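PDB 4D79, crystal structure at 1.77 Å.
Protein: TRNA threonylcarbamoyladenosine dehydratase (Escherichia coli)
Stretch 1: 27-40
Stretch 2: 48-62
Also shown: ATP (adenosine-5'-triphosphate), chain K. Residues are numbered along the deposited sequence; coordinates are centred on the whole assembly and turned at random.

Stretch 1 27-40: LFADAHICVVGIGG
Stretch 2 (48-62) ALARTGIGAITLIDM

Ile33, Val35, Leu49 and Ile54 form the apolar centre beneath two parallel strands, 32-36 and 56-60, whose axes approach to 4.7 Å at 18°. Leu49 (m,t), on the helix preceding the second strand, places CD1 3.7 Å from Ile33 CG2 and 3.5 Å from Val35 CG2. Ile33 (m,t) reaches Ile54 (m,m), CD1 to CD1, at 3.8 Å; Ile38 CD1 lies 3.8 Å from Leu59 CD2. Across the sheet, Cys34 (t) sets SG 3.6 Å from Ile60 CD1.

Register pairs His32 with Ala56 through Val36 with Ile60, CA atoms 4.5 to 5.1 Å apart, with extended backbones (phi -145 to -105°, psi 111 to 137°). The ladder runs Ile33 N to Ala56 O (3.0 Å), Thr58 N to Ile33 O (2.9 Å), Val35 N to Thr58 O (2.8 Å), Ile60 N to Val35 O (3.0 Å) and Gly37 N to Ile60 O (2.8 Å).

At one end, Gly55 N bonds Phe28 O (3.0 Å); an ideal CB on Gly55 would sit 1.7 Å from Ala29 O. His32 (t) lays its ring face over small Ala56 CB, while NE2 meets Thr58 OG1 at 2.6 Å. At the other, Asp61 (t) accepts Ile38 N at OD2 (2.8 Å) and binds ATP O2' through OD1 (2.6 Å). Gly37, phi 93°, and Gly40, whose N meets ATP O2A at 2.7 Å, leave room for nucleotide.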

# COMPACT_ATOMS: atom_id res chain seq x y z
N LEU B 27 -23.18 -2.10 3.34
CA LEU B 27 -22.58 -3.22 4.08
C LEU B 27 -21.33 -2.76 4.82
O LEU B 27 -21.13 -3.12 5.98
CB LEU B 27 -22.23 -4.36 3.12
CG LEU B 27 -21.61 -5.62 3.72
CD1 LEU B 27 -22.64 -6.39 4.58
CD2 LEU B 27 -21.07 -6.50 2.60
N PHE B 28 -20.46 -2.02 4.12
CA PHE B 28 -19.24 -1.51 4.73
C PHE B 28 -19.56 -0.53 5.85
O PHE B 28 -18.92 -0.56 6.93
CB PHE B 28 -18.33 -0.85 3.68
CG PHE B 28 -17.86 -1.77 2.55
CD1 PHE B 28 -17.99 -3.14 2.62
CD2 PHE B 28 -17.27 -1.21 1.39
CE1 PHE B 28 -17.54 -3.95 1.56
CE2 PHE B 28 -16.83 -2.03 0.35
CZ PHE B 28 -16.97 -3.40 0.44
N ALA B 29 -20.51 0.37 5.63
CA ALA B 29 -20.83 1.36 6.66
C ALA B 29 -21.36 0.68 7.93
O ALA B 29 -21.14 1.18 9.04
CB ALA B 29 -21.85 2.37 6.13
N ASP B 30 -22.04 -0.44 7.78
CA ASP B 30 -22.63 -1.19 8.88
C ASP B 30 -21.64 -2.15 9.53
O ASP B 30 -21.96 -2.77 10.56
CB ASP B 30 -23.81 -2.02 8.38
CG ASP B 30 -25.01 -1.20 8.04
OD1 ASP B 30 -25.11 -0.09 8.56
OD2 ASP B 30 -25.92 -1.71 7.35
N ALA B 31 -20.44 -2.28 8.96
CA ALA B 31 -19.49 -3.29 9.43
C ALA B 31 -18.67 -2.76 10.58
O ALA B 31 -18.45 -1.56 10.73
CB ALA B 31 -18.56 -3.74 8.30
N HIS B 32 -18.22 -3.68 11.41
CA HIS B 32 -17.31 -3.37 12.50
C HIS B 32 -16.15 -4.33 12.36
O HIS B 32 -16.31 -5.54 12.56
CB HIS B 32 -18.00 -3.50 13.88
CG HIS B 32 -17.17 -2.97 15.00
ND1 HIS B 32 -17.61 -2.91 16.31
CD2 HIS B 32 -15.90 -2.47 15.01
CE1 HIS B 32 -16.65 -2.38 17.07
NE2 HIS B 32 -15.61 -2.10 16.30
N ILE B 33 -14.97 -3.81 12.00
CA ILE B 33 -13.79 -4.64 11.76
C ILE B 33 -12.72 -4.30 12.79
O ILE B 33 -12.52 -3.14 13.15
CB ILE B 33 -13.30 -4.48 10.31
CG1 ILE B 33 -14.38 -5.07 9.39
CG2 ILE B 33 -11.93 -5.18 10.11
CD1 ILE B 33 -14.07 -5.03 7.93
N CYS B 34 -12.09 -5.35 13.30
CA CYS B 34 -11.06 -5.26 14.32
C CYS B 34 -9.72 -5.51 13.66
O CYS B 34 -9.56 -6.52 12.96
CB CYS B 34 -11.34 -6.28 15.42
SG CYS B 34 -10.19 -6.22 16.79
N VAL B 35 -8.77 -4.60 13.87
CA VAL B 35 -7.38 -4.79 13.44
C VAL B 35 -6.56 -5.01 14.69
O VAL B 35 -6.55 -4.17 15.60
CB VAL B 35 -6.85 -3.62 12.61
CG1 VAL B 35 -5.47 -3.92 12.12
CG2 VAL B 35 -7.80 -3.35 11.46
N VAL B 36 -5.90 -6.15 14.77
CA VAL B 36 -5.09 -6.50 15.93
C VAL B 36 -3.64 -6.36 15.50
O VAL B 36 -3.15 -7.11 14.65
CB VAL B 36 -5.36 -7.91 16.47
CG1 VAL B 36 -4.61 -8.10 17.78
CG2 VAL B 36 -6.83 -8.16 16.70
N GLY B 37 -2.94 -5.42 16.12
CA GLY B 37 -1.58 -5.11 15.72
C GLY B 37 -1.54 -3.99 14.70
O GLY B 37 -1.90 -4.18 13.54
N ILE B 38 -1.10 -2.81 15.12
CA ILE B 38 -1.11 -1.61 14.29
C ILE B 38 0.33 -1.29 13.87
O ILE B 38 0.82 -0.16 14.03
CB ILE B 38 -1.80 -0.45 15.05
CG1 ILE B 38 -3.15 -0.91 15.62
CG2 ILE B 38 -2.03 0.76 14.16
CD1 ILE B 38 -4.07 -1.51 14.59
N GLY B 39 0.99 -2.26 13.26
CA GLY B 39 2.38 -2.07 12.86
C GLY B 39 2.59 -2.02 11.36
O GLY B 39 1.85 -1.35 10.62
N GLY B 40 3.63 -2.72 10.92
CA GLY B 40 4.05 -2.67 9.53
C GLY B 40 2.98 -3.13 8.58
O GLY B 40 2.88 -2.64 7.45
N ALA B 48 -6.66 1.45 5.06
CA ALA B 48 -7.48 1.01 3.95
C ALA B 48 -8.95 0.81 4.35
O ALA B 48 -9.86 1.12 3.56
CB ALA B 48 -6.90 -0.29 3.40
N LEU B 49 -9.19 0.29 5.55
CA LEU B 49 -10.57 0.15 6.03
C LEU B 49 -11.27 1.50 6.13
O LEU B 49 -12.41 1.67 5.71
CB LEU B 49 -10.59 -0.53 7.38
CG LEU B 49 -10.14 -1.97 7.42
CD1 LEU B 49 -9.93 -2.36 8.89
CD2 LEU B 49 -11.11 -2.88 6.75
N ALA B 50 -10.59 2.48 6.73
CA ALA B 50 -11.15 3.80 6.84
C ALA B 50 -11.47 4.41 5.47
O ALA B 50 -12.54 5.02 5.28
CB ALA B 50 -10.19 4.69 7.63
N ARG B 51 -10.56 4.23 4.51
CA ARG B 51 -10.71 4.82 3.19
C ARG B 51 -11.65 4.04 2.29
O ARG B 51 -11.93 4.48 1.18
CB ARG B 51 -9.34 4.97 2.51
CG ARG B 51 -8.44 6.00 3.21
CD ARG B 51 -7.32 6.51 2.30
NE ARG B 51 -6.51 7.46 3.04
CZ ARG B 51 -6.83 8.72 3.26
NH1 ARG B 51 -7.93 9.24 2.75
NH2 ARG B 51 -6.03 9.48 3.98
N THR B 52 -12.16 2.91 2.75
CA THR B 52 -13.17 2.17 2.00
C THR B 52 -14.53 2.22 2.69
O THR B 52 -15.41 1.40 2.40
CB THR B 52 -12.69 0.74 1.75
OG1 THR B 52 -11.30 0.74 1.35
CG2 THR B 52 -13.45 0.09 0.64
N GLY B 53 -14.75 3.19 3.57
CA GLY B 53 -16.07 3.40 4.11
C GLY B 53 -16.50 2.41 5.17
O GLY B 53 -17.70 2.26 5.37
N ILE B 54 -15.57 1.74 5.84
CA ILE B 54 -15.92 0.88 6.98
C ILE B 54 -16.39 1.74 8.14
O ILE B 54 -15.72 2.70 8.54
CB ILE B 54 -14.73 -0.02 7.36
CG1 ILE B 54 -14.43 -1.00 6.21
CG2 ILE B 54 -14.99 -0.75 8.62
CD1 ILE B 54 -15.49 -2.08 6.01
N GLY B 55 -17.56 1.41 8.69
CA GLY B 55 -18.23 2.34 9.60
C GLY B 55 -17.79 2.30 11.03
O GLY B 55 -17.97 3.29 11.76
N ALA B 56 -17.17 1.20 11.45
CA ALA B 56 -16.67 1.06 12.80
C ALA B 56 -15.40 0.24 12.74
O ALA B 56 -15.34 -0.79 12.05
CB ALA B 56 -17.67 0.38 13.75
N ILE B 57 -14.38 0.72 13.42
CA ILE B 57 -13.08 0.07 13.41
C ILE B 57 -12.60 0.01 14.84
O ILE B 57 -12.61 1.02 15.55
CB ILE B 57 -12.07 0.84 12.52
CG1 ILE B 57 -12.55 0.83 11.06
CG2 ILE B 57 -10.68 0.22 12.62
CD1 ILE B 57 -11.78 1.82 10.15
N THR B 58 -12.14 -1.17 15.27
CA THR B 58 -11.43 -1.32 16.53
C THR B 58 -9.95 -1.59 16.26
O THR B 58 -9.59 -2.38 15.37
CB THR B 58 -12.04 -2.44 17.37
OG1 THR B 58 -13.39 -2.10 17.72
CG2 THR B 58 -11.20 -2.70 18.65
N LEU B 59 -9.08 -0.91 17.01
CA LEU B 59 -7.64 -1.04 16.90
C LEU B 59 -7.11 -1.57 18.22
O LEU B 59 -7.31 -0.94 19.26
CB LEU B 59 -6.98 0.31 16.59
CG LEU B 59 -7.52 1.08 15.40
CD1 LEU B 59 -6.80 2.42 15.20
CD2 LEU B 59 -7.45 0.23 14.15
N ILE B 60 -6.39 -2.69 18.17
CA ILE B 60 -5.84 -3.30 19.38
C ILE B 60 -4.32 -3.33 19.28
O ILE B 60 -3.76 -4.07 18.46
CB ILE B 60 -6.40 -4.70 19.65
CG1 ILE B 60 -7.91 -4.67 19.56
CG2 ILE B 60 -5.91 -5.18 21.04
CD1 ILE B 60 -8.61 -5.95 20.05
N ASP B 61 -3.66 -2.58 20.15
CA ASP B 61 -2.20 -2.53 20.26
C ASP B 61 -1.88 -1.75 21.53
O ASP B 61 -2.58 -0.80 21.85
CB ASP B 61 -1.58 -1.84 19.03
CG ASP B 61 -0.15 -2.26 18.75
OD1 ASP B 61 0.64 -2.48 19.70
OD2 ASP B 61 0.19 -2.37 17.56
N MET B 62 -0.79 -2.10 22.22
CA MET B 62 -0.35 -1.22 23.31
C MET B 62 1.04 -0.66 23.07
O MET B 62 1.62 -0.04 23.98
CB MET B 62 -0.46 -1.90 24.69
CG MET B 62 0.45 -3.03 24.99
SD MET B 62 0.11 -3.75 26.63
CE MET B 62 -0.15 -2.29 27.64
PG ATP K . 9.56 -3.32 16.67
O1G ATP K . 10.97 -3.02 16.21
O2G ATP K . 8.94 -2.24 17.53
O3G ATP K . 9.35 -4.73 17.14
PB ATP K . 7.14 -3.58 15.19
O1B ATP K . 6.85 -4.84 15.97
O2B ATP K . 6.32 -2.31 15.36
O3B ATP K . 8.71 -3.23 15.30
PA ATP K . 5.93 -4.79 12.96
O1A ATP K . 6.33 -6.25 13.12
O2A ATP K . 5.78 -4.22 11.57
O3A ATP K . 7.10 -3.93 13.63
O5' ATP K . 4.59 -4.45 13.83
C5' ATP K . 3.87 -5.41 14.61
C4' ATP K . 2.76 -4.84 15.51
O4' ATP K . 1.91 -5.88 16.09
C3' ATP K . 3.31 -4.04 16.68
O3' ATP K . 2.79 -2.71 16.71
C2' ATP K . 2.86 -4.82 17.90
O2' ATP K . 2.65 -3.98 19.03
C1' ATP K . 1.58 -5.51 17.46
N9 ATP K . 1.20 -6.59 18.42
C8 ATP K . 2.07 -7.56 18.82
N7 ATP K . 1.50 -8.42 19.70
C5 ATP K . 0.25 -8.00 19.89
C6 ATP K . -0.87 -8.50 20.70
N6 ATP K . -0.69 -9.58 21.47
N1 ATP K . -2.03 -7.84 20.68
C2 ATP K . -2.19 -6.73 19.93
N3 ATP K . -1.21 -6.22 19.16
C4 ATP K . 0.03 -6.80 19.08